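Long-range contacts in DNA polymerase III, beta subunit (Thermotoga maritima, PDB 1VPK), which probably tethers DNA polymerases and other proteins to DNA and makes them processive, working as a ring-shaped head-to-tail homodimer around DNA: residues 138-143 / 222-227; 177-182 / 190-195; 77-82 / 122-127; 55-60 / 128-133; 269-274 / 340-345. All coordinates share one frame; numbering follows the deposited sequence.

Contact 1 of 5, residues 138-143 / 222-227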
# COMPACT_ATOMS: atom_id res chain seq x y z
N THR A 138 22.99 16.40 -30.09
CA THR A 138 23.30 16.32 -28.67
C THR A 138 22.98 17.62 -27.91
O THR A 138 23.02 18.74 -28.48
CB THR A 138 24.78 15.85 -28.42
OG1 THR A 138 24.98 15.62 -27.03
CG2 THR A 138 25.77 16.85 -28.88
N PHE A 139 22.59 17.46 -26.64
CA PHE A 139 22.38 18.59 -25.75
C PHE A 139 22.56 18.20 -24.29
O PHE A 139 22.45 17.04 -23.93
CB PHE A 139 21.00 19.24 -25.98
CG PHE A 139 19.86 18.31 -25.75
CD1 PHE A 139 19.40 17.49 -26.78
CD2 PHE A 139 19.23 18.24 -24.50
CE1 PHE A 139 18.35 16.60 -26.56
CE2 PHE A 139 18.17 17.34 -24.27
CZ PHE A 139 17.74 16.52 -25.31
N GLU A 140 22.90 19.17 -23.47
CA GLU A 140 22.90 18.98 -22.03
C GLU A 140 21.59 19.52 -21.46
O GLU A 140 21.06 20.50 -21.97
CB GLU A 140 24.09 19.72 -21.39
CG GLU A 140 25.39 18.89 -21.43
CD GLU A 140 26.42 19.34 -20.41
OE1 GLU A 140 26.57 20.57 -20.14
OE2 GLU A 140 27.12 18.46 -19.87
N VAL A 141 21.06 18.88 -20.41
CA VAL A 141 19.93 19.48 -19.68
C VAL A 141 20.09 19.34 -18.16
O VAL A 141 20.66 18.37 -17.66
CB VAL A 141 18.54 18.95 -20.22
CG1 VAL A 141 18.45 17.50 -20.14
CG2 VAL A 141 17.36 19.62 -19.49
N ASP A 142 19.59 20.34 -17.44
CA ASP A 142 19.58 20.33 -15.98
C ASP A 142 18.80 19.05 -15.54
O ASP A 142 17.75 18.73 -16.04
CB ASP A 142 19.00 21.68 -15.45
CG ASP A 142 18.80 21.72 -13.93
OD1 ASP A 142 17.99 20.92 -13.40
OD2 ASP A 142 19.46 22.58 -13.27
N THR A 143 19.41 18.27 -14.65
CA THR A 143 18.89 16.99 -14.26
C THR A 143 17.51 17.10 -13.63
O THR A 143 16.60 16.39 -14.04
CB THR A 143 19.87 16.35 -13.28
OG1 THR A 143 21.18 16.41 -13.86
CG2 THR A 143 19.53 14.95 -13.00
N GLU A 222 24.21 14.42 -10.05
CA GLU A 222 24.92 15.35 -10.89
C GLU A 222 23.99 16.41 -11.52
O GLU A 222 22.84 16.13 -11.84
CB GLU A 222 25.80 14.62 -11.90
CG GLU A 222 25.21 14.27 -13.23
CD GLU A 222 26.29 13.75 -14.18
OE1 GLU A 222 27.19 13.03 -13.66
OE2 GLU A 222 26.24 14.08 -15.41
N PRO A 223 24.48 17.67 -11.60
CA PRO A 223 23.65 18.86 -11.94
C PRO A 223 23.00 18.87 -13.33
O PRO A 223 21.89 19.38 -13.51
CB PRO A 223 24.65 20.04 -11.81
CG PRO A 223 25.71 19.53 -10.97
CD PRO A 223 25.87 18.08 -11.31
N THR A 224 23.71 18.32 -14.30
CA THR A 224 23.18 18.19 -15.65
C THR A 224 23.46 16.81 -16.21
O THR A 224 24.32 16.10 -15.71
CB THR A 224 23.83 19.18 -16.60
OG1 THR A 224 25.24 18.94 -16.63
CG2 THR A 224 23.61 20.57 -16.13
N ILE A 225 22.72 16.43 -17.24
CA ILE A 225 22.92 15.15 -17.95
C ILE A 225 22.99 15.40 -19.47
O ILE A 225 22.50 16.43 -19.96
CB ILE A 225 21.80 14.13 -17.69
CG1 ILE A 225 20.43 14.64 -18.12
CG2 ILE A 225 21.78 13.70 -16.23
CD1 ILE A 225 20.11 14.35 -19.58
N THR A 226 23.59 14.47 -20.20
CA THR A 226 23.73 14.59 -21.65
C THR A 226 22.83 13.62 -22.40
O THR A 226 22.73 12.46 -22.03
CB THR A 226 25.19 14.30 -22.10
OG1 THR A 226 26.07 15.20 -21.43
CG2 THR A 226 25.32 14.47 -23.60
N VAL A 227 22.23 14.12 -23.48
CA VAL A 227 21.36 13.32 -24.35
C VAL A 227 21.92 13.39 -25.74
O VAL A 227 22.25 14.46 -26.19
CB VAL A 227 19.95 13.91 -24.39
CG1 VAL A 227 19.07 13.18 -25.42
CG2 VAL A 227 19.33 13.89 -22.95
O HOH W 1 19.99 19.53 -11.55
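Pro223 O is held by two donors: Thr143 N at 2.9 Å and a water at 2.7 Å. The N-H...O bond is nearly straight (175°), although the nitrogen stands above the carbonyl plane. The water also donates to Asp142 OD1, which accepts from Leu145 N. Beside this, Thr143 OG1 donates to Glu222 O over 2.6 Å. The same hydroxyl lies against Ile225 CG2. An alanine here would probably leave Glu222 O without this donor and open a small gap beside Ile225. Further along, Val141 and Phe139 each exchange two backbone bonds with Ile225 and Val227. Their side chains share one face of the sheet. Val141 CG1 meets Ile225 CD1 at 3.6 Å. With Phe139 CG between the backbone N and the carbonyl carbon (chi1 60°), Val227 CB lies over one ring face, 3.5 Å from Phe139 CZ, a CH-pi contact. This is an antiparallel strand pair in the central domain, at the point where strand 137-142 runs into helix 143-153 through the N-cap residue Asp142.

Contact 2 of 5, residues 177-182 / 190-195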
# COMPACT_ATOMS: atom_id res chain seq x y z
N LEU A 177 14.95 24.51 -26.87
CA LEU A 177 13.57 24.13 -26.46
C LEU A 177 13.38 22.62 -26.53
O LEU A 177 13.74 21.99 -27.52
CB LEU A 177 12.53 24.80 -27.36
CG LEU A 177 11.03 24.79 -27.01
CD1 LEU A 177 10.80 25.55 -25.72
CD2 LEU A 177 10.20 25.48 -28.12
N LEU A 178 12.79 22.07 -25.46
CA LEU A 178 12.41 20.67 -25.39
C LEU A 178 10.98 20.57 -24.95
O LEU A 178 10.57 21.24 -24.00
CB LEU A 178 13.27 19.92 -24.36
CG LEU A 178 12.91 18.47 -24.03
CD1 LEU A 178 13.21 17.59 -25.21
CD2 LEU A 178 13.71 17.97 -22.82
N ARG A 179 10.25 19.72 -25.65
CA ARG A 179 8.88 19.39 -25.32
C ARG A 179 8.78 17.90 -25.23
O ARG A 179 9.29 17.19 -26.08
CB ARG A 179 7.93 19.90 -26.40
CG ARG A 179 6.46 19.51 -26.23
CD ARG A 179 5.58 19.99 -27.41
NE ARG A 179 5.43 21.43 -27.51
CZ ARG A 179 4.57 22.04 -28.34
NH1 ARG A 179 3.77 21.32 -29.12
NH2 ARG A 179 4.48 23.33 -28.38
N LEU A 180 8.08 17.44 -24.20
CA LEU A 180 7.73 16.08 -24.03
C LEU A 180 6.22 15.93 -24.09
O LEU A 180 5.50 16.75 -23.55
CB LEU A 180 8.19 15.61 -22.65
CG LEU A 180 9.68 15.62 -22.35
CD1 LEU A 180 9.90 14.97 -20.95
CD2 LEU A 180 10.46 14.87 -23.45
N VAL A 181 5.77 14.86 -24.74
CA VAL A 181 4.34 14.60 -24.91
C VAL A 181 4.04 13.14 -24.66
O VAL A 181 4.77 12.28 -25.09
CB VAL A 181 3.84 14.95 -26.33
CG1 VAL A 181 2.29 15.02 -26.37
CG2 VAL A 181 4.38 16.28 -26.77
N ALA A 182 2.94 12.87 -23.98
CA ALA A 182 2.49 11.51 -23.79
C ALA A 182 0.99 11.49 -23.86
O ALA A 182 0.33 12.46 -23.42
CB ALA A 182 2.98 10.94 -22.42
N LEU A 190 1.45 17.40 -21.81
CA LEU A 190 2.50 18.05 -22.53
C LEU A 190 3.30 18.96 -21.60
O LEU A 190 2.71 19.71 -20.86
CB LEU A 190 1.87 18.89 -23.64
CG LEU A 190 2.77 19.61 -24.63
CD1 LEU A 190 1.96 19.82 -25.91
CD2 LEU A 190 3.25 20.98 -24.09
N ALA A 191 4.63 18.92 -21.72
CA ALA A 191 5.54 19.75 -20.93
C ALA A 191 6.58 20.34 -21.91
O ALA A 191 7.11 19.61 -22.78
CB ALA A 191 6.27 18.88 -19.84
N GLU A 192 6.88 21.62 -21.75
CA GLU A 192 7.86 22.29 -22.60
C GLU A 192 8.71 23.25 -21.77
O GLU A 192 8.18 24.01 -20.94
CB GLU A 192 7.11 23.05 -23.69
CG GLU A 192 7.95 23.80 -24.67
CD GLU A 192 7.09 24.45 -25.74
OE1 GLU A 192 6.71 23.72 -26.68
OE2 GLU A 192 6.79 25.65 -25.62
N GLU A 193 10.02 23.23 -21.99
CA GLU A 193 10.91 24.13 -21.25
C GLU A 193 12.04 24.60 -22.14
O GLU A 193 12.57 23.85 -22.98
CB GLU A 193 11.56 23.40 -20.05
CG GLU A 193 10.59 22.98 -18.94
CD GLU A 193 10.24 24.11 -18.03
OE1 GLU A 193 10.79 25.20 -18.20
OE2 GLU A 193 9.40 23.89 -17.12
N GLN A 194 12.46 25.82 -21.86
CA GLN A 194 13.63 26.37 -22.47
C GLN A 194 14.85 25.65 -21.94
O GLN A 194 14.98 25.39 -20.73
CB GLN A 194 13.72 27.86 -22.17
CG GLN A 194 14.84 28.51 -22.93
CD GLN A 194 14.85 29.99 -22.90
OE1 GLN A 194 13.80 30.66 -22.79
NE2 GLN A 194 16.05 30.55 -23.03
N ILE A 195 15.72 25.26 -22.86
CA ILE A 195 16.98 24.61 -22.53
C ILE A 195 18.02 25.19 -23.49
O ILE A 195 17.68 26.09 -24.28
CB ILE A 195 16.92 23.10 -22.68
CG1 ILE A 195 16.64 22.68 -24.14
CG2 ILE A 195 15.86 22.49 -21.71
CD1 ILE A 195 16.91 21.22 -24.35
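The beta hairpin of strands 177-183 and 187-194 sets Arg179 opposite Glu192 in a non-hydrogen-bonded pair, and the two form a salt bridge. Arg179 NE and Arg179 NH2 both donate to Glu192 OE1, each at 2.8 Å. The grip is side-on, and both nitrogens use one oxygen. NE meets it on the anti side and NH2 on the syn side, from the same face of the carboxylate. The oxygen lies in the guanidinium plane, and the two flat groups are 19° apart. A bend at chi3 (-67°) places NE for this. The third nitrogen, NH1, bonds to Tyr255 OH. Leu190 CD1 covers one face of the guanidinium and lies 3.9 Å from Arg179 CD. Leu177 CD1 packs on Glu192 CG at 3.5 Å. The hairpin belongs to a long antiparallel sheet, where Leu190 and Glu192 also bond to the strand 368-372 region, so central and C-terminal domains share it. Leu178 pairs with Glu193 and Leu180 with Ala191 through two backbone bonds each. The side chains of these four residues touch helix 143-153 from the opposite face of the hairpin to Arg179. Glu193 OE2 turns to Tyr368 OH. At the hairpin's open end, Ile195 CD1 reaches Leu178 CB at 3.9 Å.

Contact 3 of 5, residues 77-82 / 122-127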
# COMPACT_ATOMS: atom_id res chain seq x y z
N GLU A 77 39.73 -10.68 -12.90
CA GLU A 77 38.94 -10.59 -14.10
C GLU A 77 37.78 -11.55 -13.97
O GLU A 77 37.97 -12.72 -13.64
CB GLU A 77 39.79 -11.00 -15.30
CG GLU A 77 39.12 -10.77 -16.67
CD GLU A 77 40.11 -10.94 -17.84
OE1 GLU A 77 41.29 -11.27 -17.59
OE2 GLU A 77 39.73 -10.74 -19.02
N ALA A 78 36.58 -11.08 -14.25
CA ALA A 78 35.40 -11.94 -14.27
C ALA A 78 34.32 -11.30 -15.16
O ALA A 78 34.34 -10.08 -15.40
CB ALA A 78 34.89 -12.17 -12.84
N ARG A 79 33.42 -12.12 -15.70
CA ARG A 79 32.24 -11.62 -16.46
C ARG A 79 31.17 -12.69 -16.21
O ARG A 79 31.36 -13.84 -16.58
CB ARG A 79 32.56 -11.49 -17.96
CG ARG A 79 31.52 -10.71 -18.77
CD ARG A 79 31.93 -10.48 -20.30
NE ARG A 79 31.01 -9.50 -20.96
CZ ARG A 79 29.89 -9.81 -21.62
NH1 ARG A 79 29.50 -11.07 -21.73
NH2 ARG A 79 29.11 -8.87 -22.12
N PHE A 80 30.07 -12.33 -15.55
CA PHE A 80 29.02 -13.30 -15.19
C PHE A 80 27.73 -12.53 -14.97
O PHE A 80 27.73 -11.29 -14.88
CB PHE A 80 29.41 -14.11 -13.95
CG PHE A 80 29.71 -13.26 -12.74
CD1 PHE A 80 28.70 -12.87 -11.85
CD2 PHE A 80 30.99 -12.78 -12.52
CE1 PHE A 80 28.98 -12.03 -10.79
CE2 PHE A 80 31.27 -11.99 -11.43
CZ PHE A 80 30.28 -11.61 -10.57
N VAL A 81 26.63 -13.27 -14.86
CA VAL A 81 25.33 -12.66 -14.64
C VAL A 81 24.82 -13.17 -13.29
O VAL A 81 25.06 -14.34 -12.92
CB VAL A 81 24.40 -12.97 -15.82
CG1 VAL A 81 23.00 -12.39 -15.65
CG2 VAL A 81 25.03 -12.45 -17.12
N VAL A 82 24.18 -12.29 -12.55
CA VAL A 82 23.50 -12.65 -11.32
C VAL A 82 22.00 -12.26 -11.35
O VAL A 82 21.63 -11.23 -11.92
CB VAL A 82 24.23 -12.03 -10.07
CG1 VAL A 82 25.36 -12.97 -9.63
CG2 VAL A 82 24.72 -10.66 -10.34
N MET A 122 25.24 -16.96 -13.26
CA MET A 122 24.89 -17.48 -14.60
C MET A 122 25.93 -17.04 -15.67
O MET A 122 26.67 -16.06 -15.50
CB MET A 122 23.56 -16.87 -15.05
CG MET A 122 22.28 -17.52 -14.53
SD MET A 122 20.88 -16.35 -14.72
CE MET A 122 21.17 -15.51 -13.18
N PRO A 123 25.97 -17.76 -16.79
CA PRO A 123 26.89 -17.46 -17.88
C PRO A 123 26.62 -16.17 -18.51
O PRO A 123 25.45 -15.79 -18.65
CB PRO A 123 26.60 -18.59 -18.90
CG PRO A 123 26.02 -19.65 -18.09
CD PRO A 123 25.18 -18.97 -17.10
N ALA A 124 27.66 -15.44 -18.88
CA ALA A 124 27.45 -14.15 -19.53
C ALA A 124 27.68 -14.21 -21.03
O ALA A 124 27.56 -13.21 -21.70
CB ALA A 124 28.36 -13.09 -18.92
N ASP A 125 28.00 -15.39 -21.56
CA ASP A 125 28.38 -15.45 -22.96
C ASP A 125 27.28 -15.05 -23.92
O ASP A 125 27.58 -14.72 -25.04
CB ASP A 125 29.02 -16.78 -23.34
CG ASP A 125 28.15 -17.98 -23.04
OD1 ASP A 125 27.85 -18.24 -21.86
OD2 ASP A 125 27.79 -18.69 -23.99
N GLU A 126 26.03 -14.99 -23.48
CA GLU A 126 24.96 -14.47 -24.34
C GLU A 126 24.43 -13.12 -23.90
O GLU A 126 23.45 -12.62 -24.48
CB GLU A 126 23.82 -15.49 -24.43
CG GLU A 126 24.17 -16.65 -25.33
CD GLU A 126 23.28 -17.87 -25.16
OE1 GLU A 126 22.31 -17.85 -24.37
OE2 GLU A 126 23.59 -18.88 -25.80
N PHE A 127 25.08 -12.51 -22.91
CA PHE A 127 24.77 -11.17 -22.53
C PHE A 127 25.52 -10.19 -23.47
O PHE A 127 26.74 -10.19 -23.53
CB PHE A 127 25.14 -10.89 -21.07
CG PHE A 127 24.52 -9.68 -20.54
CD1 PHE A 127 25.01 -8.41 -20.87
CD2 PHE A 127 23.43 -9.76 -19.70
CE1 PHE A 127 24.42 -7.28 -20.38
CE2 PHE A 127 22.86 -8.64 -19.21
CZ PHE A 127 23.35 -7.39 -19.56
O HOH W 2 30.20 -16.15 -17.63
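Arg79 CG lies anti to the backbone N (chi1 -167°), and the side chain stays extended to NE, which carries the guanidinium across to Ala124 and Phe127. Arg79 NH2 donates to Phe127 O at 3.1 Å, in a fairly straight bond (163°). That oxygen lies in the guanidinium plane, while the nitrogen stands above the carbonyl plane. Arg79 NH1 lies 2.9 Å from Ala124 O, but the bond is strongly bent and weak. A second weak bond joins NH1 to Phe127 O. Ala124 O also accepts from Phe127 N and so closes the type I turn from Ala124 to Phe127. Two residues on from the arginine, Val81 forms a single antiparallel bridge with Met122. Val81 N donates to Met122 O at 2.9 Å, and Met122 N donates back to Val81 O. Between bridge and turn, a water links the segments. It donates to Arg79 O at 2.8 Å and accepts from Ala124 N. Val81 CG2 packs against the loop, 3.8 Å from Ala124 CB and 4.1 Å from Phe127 CD2. Strand 78-83 is an outermost strand of its sheet in this chain, and the loop leads from the N-terminal domain toward the central one. The polar hold is thus on the loop backbone: every loop atom that hydrogen-bonds across is a main-chain N or O, and the arginine would supply positive charge to two turn carbonyls.

Contact 4 of 5, residues 55-60 / 128-133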
# COMPACT_ATOMS: atom_id res chain seq x y z
N TYR A 55 32.16 -2.96 -13.96
CA TYR A 55 30.88 -2.51 -14.56
C TYR A 55 29.72 -3.44 -14.15
O TYR A 55 29.88 -4.70 -14.07
CB TYR A 55 30.95 -2.55 -16.09
CG TYR A 55 32.11 -1.84 -16.67
CD1 TYR A 55 32.09 -0.47 -16.79
CD2 TYR A 55 33.23 -2.53 -17.11
CE1 TYR A 55 33.17 0.20 -17.30
CE2 TYR A 55 34.30 -1.85 -17.64
CZ TYR A 55 34.26 -0.50 -17.72
OH TYR A 55 35.31 0.19 -18.25
N ILE A 56 28.58 -2.82 -13.89
CA ILE A 56 27.31 -3.52 -13.75
C ILE A 56 26.40 -3.08 -14.93
O ILE A 56 26.24 -1.86 -15.16
CB ILE A 56 26.64 -3.15 -12.45
CG1 ILE A 56 27.47 -3.73 -11.27
CG2 ILE A 56 25.20 -3.63 -12.41
CD1 ILE A 56 27.07 -3.17 -9.89
N CYS A 57 25.87 -4.07 -15.67
CA CYS A 57 24.99 -3.80 -16.82
C CYS A 57 23.62 -4.49 -16.72
O CYS A 57 23.47 -5.53 -16.04
CB CYS A 57 25.64 -4.22 -18.11
SG CYS A 57 27.29 -3.51 -18.40
N ALA A 58 22.65 -3.92 -17.41
CA ALA A 58 21.34 -4.58 -17.56
C ALA A 58 20.80 -4.18 -18.92
O ALA A 58 21.05 -3.05 -19.40
CB ALA A 58 20.43 -4.12 -16.52
N THR A 59 20.10 -5.10 -19.57
CA THR A 59 19.40 -4.77 -20.79
C THR A 59 18.21 -5.70 -20.98
O THR A 59 18.23 -6.86 -20.53
CB THR A 59 20.33 -4.88 -22.01
OG1 THR A 59 19.66 -4.35 -23.16
CG2 THR A 59 20.73 -6.36 -22.32
N ASP A 60 17.23 -5.20 -21.70
CA ASP A 60 16.19 -6.01 -22.30
C ASP A 60 16.23 -5.98 -23.81
O ASP A 60 15.26 -6.30 -24.45
CB ASP A 60 14.83 -5.52 -21.83
CG ASP A 60 14.52 -4.10 -22.27
OD1 ASP A 60 15.23 -3.53 -23.12
OD2 ASP A 60 13.54 -3.54 -21.73
N PRO A 128 24.79 -9.38 -24.19
CA PRO A 128 25.41 -8.55 -25.22
C PRO A 128 26.21 -7.32 -24.72
O PRO A 128 26.00 -6.83 -23.62
CB PRO A 128 24.21 -8.07 -25.98
CG PRO A 128 23.16 -7.92 -24.92
CD PRO A 128 23.34 -9.13 -24.08
N GLU A 129 27.12 -6.84 -25.56
CA GLU A 129 27.81 -5.56 -25.31
C GLU A 129 26.81 -4.41 -25.43
O GLU A 129 26.02 -4.36 -26.38
CB GLU A 129 28.95 -5.34 -26.33
CG GLU A 129 30.21 -6.15 -26.04
CD GLU A 129 30.88 -5.75 -24.71
OE1 GLU A 129 30.56 -4.65 -24.18
OE2 GLU A 129 31.72 -6.52 -24.21
N ILE A 130 26.85 -3.48 -24.48
CA ILE A 130 25.97 -2.31 -24.52
C ILE A 130 26.81 -1.13 -25.03
O ILE A 130 27.81 -0.74 -24.41
CB ILE A 130 25.39 -2.03 -23.16
CG1 ILE A 130 24.53 -3.24 -22.72
CG2 ILE A 130 24.59 -0.69 -23.18
CD1 ILE A 130 24.04 -3.09 -21.34
N THR A 131 26.43 -0.59 -26.17
CA THR A 131 27.19 0.52 -26.75
C THR A 131 26.34 1.76 -27.00
O THR A 131 25.13 1.66 -27.25
CB THR A 131 27.90 0.14 -28.06
OG1 THR A 131 26.93 0.01 -29.10
CG2 THR A 131 28.71 -1.16 -27.91
N PRO A 132 26.98 2.94 -26.90
CA PRO A 132 26.23 4.18 -26.96
C PRO A 132 25.78 4.53 -28.38
O PRO A 132 26.23 3.93 -29.35
CB PRO A 132 27.23 5.23 -26.43
CG PRO A 132 28.41 4.48 -25.92
CD PRO A 132 28.42 3.20 -26.66
N ALA A 133 24.91 5.52 -28.45
CA ALA A 133 24.49 6.07 -29.73
C ALA A 133 25.72 6.66 -30.43
O ALA A 133 26.71 7.02 -29.80
CB ALA A 133 23.47 7.10 -29.52
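Ile130, in the connection between N-terminal and central domains, packs at Cys57, Ala58 and Thr59 on strand 53-59, an inner strand of the antiparallel sheet that the two domains share. Its CB starts toward the strand. CG1 is set anti to the carbonyl carbon (chi1 -62°) and serves to carry CD1 to the strand. CD1 lies anti to CA (chi2 174°), and this methyl does the touching. It sits 3.8 Å from Cys57 CB and 3.6 Å from Ala58 O. It also comes within 4.2 Å of Thr59 CB. One methyl therefore bridges three successive residues of the strand. The side chains of Cys57 and Thr59 point toward the connection, while Ala58 points away and offers its carbonyl oxygen alone. Two residues before Ile130, Pro128 makes the second contact. Its ring and the side chain of Thr59 reach toward each other tip to tip. The hydroxyl of Thr59 is engaged within its own turn, with Thr63 O and Leu61 N, which leaves the methyl to face the proline. Phe127, just ahead of Pro128, packs on the same threonine. Past Ile130, Thr131 OG1 bonds to Arg233 and Ala133 N to Ser235 OG, so the connection is already tied to the central domain. The contact across these segments is by van der Waals touch alone. At the proline end, Thr59 CG2 stands 3.9 Å from Pro128 CG.

Contact 5 of 5, residues 269-274 / 340-345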
# COMPACT_ATOMS: atom_id res chain seq x y z
N VAL A 269 -10.80 27.35 -11.01
CA VAL A 269 -11.27 26.61 -9.86
C VAL A 269 -10.06 26.14 -9.06
O VAL A 269 -9.02 25.85 -9.63
CB VAL A 269 -12.18 25.43 -10.30
CG1 VAL A 269 -11.43 24.42 -11.13
CG2 VAL A 269 -12.84 24.74 -9.10
N SER A 270 -10.21 26.09 -7.73
CA SER A 270 -9.18 25.59 -6.82
C SER A 270 -8.85 24.12 -7.14
O SER A 270 -9.74 23.31 -7.36
CB SER A 270 -9.62 25.76 -5.34
OG SER A 270 -9.00 24.77 -4.55
N ARG A 271 -7.57 23.78 -7.23
CA ARG A 271 -7.15 22.39 -7.46
C ARG A 271 -7.60 21.45 -6.31
O ARG A 271 -8.13 20.38 -6.56
CB ARG A 271 -5.64 22.35 -7.64
CG ARG A 271 -5.08 21.00 -8.12
CD ARG A 271 -3.62 21.14 -8.42
NE ARG A 271 -2.86 21.39 -7.20
CZ ARG A 271 -2.33 20.47 -6.41
NH1 ARG A 271 -2.40 19.17 -6.70
NH2 ARG A 271 -1.66 20.87 -5.33
N LYS A 272 -7.36 21.86 -5.07
CA LYS A 272 -7.87 21.13 -3.88
C LYS A 272 -9.40 20.97 -3.90
O LYS A 272 -9.89 19.89 -3.65
CB LYS A 272 -7.47 21.88 -2.62
CG LYS A 272 -7.91 21.28 -1.29
CD LYS A 272 -7.58 22.21 -0.15
CE LYS A 272 -7.74 21.54 1.21
NZ LYS A 272 -6.71 20.47 1.45
N GLU A 273 -10.12 22.05 -4.21
CA GLU A 273 -11.61 22.10 -4.28
C GLU A 273 -12.21 21.11 -5.29
O GLU A 273 -13.09 20.31 -4.98
CB GLU A 273 -12.03 23.56 -4.65
CG GLU A 273 -13.46 23.84 -5.11
CD GLU A 273 -13.77 25.36 -5.45
OE1 GLU A 273 -12.89 26.19 -5.88
OE2 GLU A 273 -14.98 25.68 -5.31
N LEU A 274 -11.66 21.12 -6.48
CA LEU A 274 -12.08 20.17 -7.49
C LEU A 274 -11.67 18.73 -7.17
O LEU A 274 -12.44 17.81 -7.43
CB LEU A 274 -11.51 20.57 -8.82
CG LEU A 274 -11.94 19.74 -10.03
CD1 LEU A 274 -13.43 19.74 -10.20
CD2 LEU A 274 -11.25 20.29 -11.27
N LYS A 340 -3.38 15.80 -9.65
CA LYS A 340 -2.23 15.27 -8.94
C LYS A 340 -0.92 15.84 -9.44
O LYS A 340 0.04 15.94 -8.67
CB LYS A 340 -2.15 13.74 -9.10
CG LYS A 340 -3.33 12.95 -8.54
CD LYS A 340 -3.23 11.44 -8.86
CE LYS A 340 -4.52 10.65 -8.41
NZ LYS A 340 -4.97 9.66 -9.48
N HIS A 341 -0.82 16.13 -10.74
CA HIS A 341 0.44 16.56 -11.31
C HIS A 341 0.61 18.05 -11.49
O HIS A 341 1.66 18.49 -11.95
CB HIS A 341 0.62 15.86 -12.66
CG HIS A 341 0.81 14.40 -12.52
ND1 HIS A 341 -0.24 13.52 -12.50
CD2 HIS A 341 1.92 13.68 -12.27
CE1 HIS A 341 0.22 12.30 -12.30
NE2 HIS A 341 1.54 12.37 -12.18
N ILE A 342 -0.42 18.81 -11.16
CA ILE A 342 -0.33 20.26 -11.16
C ILE A 342 0.01 20.74 -9.78
O ILE A 342 -0.51 20.23 -8.77
CB ILE A 342 -1.65 20.87 -11.66
CG1 ILE A 342 -1.81 20.56 -13.16
CG2 ILE A 342 -1.71 22.39 -11.40
CD1 ILE A 342 -3.10 21.01 -13.76
N GLU A 343 0.87 21.74 -9.71
CA GLU A 343 1.38 22.23 -8.43
C GLU A 343 0.76 23.54 -7.98
O GLU A 343 0.79 23.84 -6.79
CB GLU A 343 2.90 22.32 -8.50
CG GLU A 343 3.46 21.05 -9.18
CD GLU A 343 4.95 20.80 -8.96
OE1 GLU A 343 5.55 21.29 -7.94
OE2 GLU A 343 5.51 20.06 -9.81
N THR A 344 0.15 24.30 -8.88
CA THR A 344 -0.53 25.53 -8.49
C THR A 344 -1.82 25.27 -7.71
O THR A 344 -2.43 24.23 -7.87
CB THR A 344 -0.85 26.44 -9.71
OG1 THR A 344 -1.65 25.72 -10.67
CG2 THR A 344 0.41 26.88 -10.36
N GLU A 345 -2.23 26.25 -6.90
CA GLU A 345 -3.42 26.14 -6.08
C GLU A 345 -4.69 26.25 -6.89
O GLU A 345 -5.71 25.73 -6.47
CB GLU A 345 -3.46 27.19 -5.00
CG GLU A 345 -2.36 27.06 -4.03
CD GLU A 345 -2.35 28.17 -3.00
OE1 GLU A 345 -3.39 28.79 -2.74
OE2 GLU A 345 -1.26 28.45 -2.45
O HOH W 3 -5.80 24.35 -4.25
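Arg271 turns one face of its guanidinium to Ile342 O and its edge to Thr344 O. Ile342 O lies 3.0 Å from Arg271 CZ, over that face. Arg271 NE donates to Thr344 O at 2.9 Å, in a bent bond (139°) with the oxygen tilted somewhat from the guanidinium plane. A bend at chi3 (67°) puts NE there. Arg271 CD rests on Ile342 CG2 at 3.8 Å. Arg271 NH1 hydrogen-bonds to Leu339 O, near the end of helix 332-341. An alanine here would probably leave Thr344 O and Leu339 O without these donors and let the loop after that helix move more freely. The backbone adds a straighter bond, Arg271 N to Glu345 O at 2.8 Å. A water donates to the same Glu345 O and accepts from Lys272 N. Ser270 and Glu273 complete the helix start: Glu273 N donates to Ser270 OG at 3.0 Å, and Ser270 N to Glu273 OE1. This is a capping box where strand 265-270 turns into helix 271-285 of the C-terminal domain.

Contacts 3 and 4 are buried, contacts 1 and 2 partly so, and contact 5 lies at the surface. Contacts 1 and 2 touch through Phe139 and Val141 on Ile195, and both pair neighbouring strands by regular backbone bonds. Contact 2 adds a salt bridge. Contacts 3 and 4 adjoin through Phe127 and follow the same connection along the N-terminal domain: the first uses polar bonds to main-chain atoms, the second van der Waals touch alone. Contacts 1, 3 and 4 reach one sheet, which crosses from N-terminal to central domain. Contacts 2 and 5 reach another, shared by central and C-terminal domains. Arginines serve carbonyls in contacts 3 and 5 but a carboxylate in contact 2.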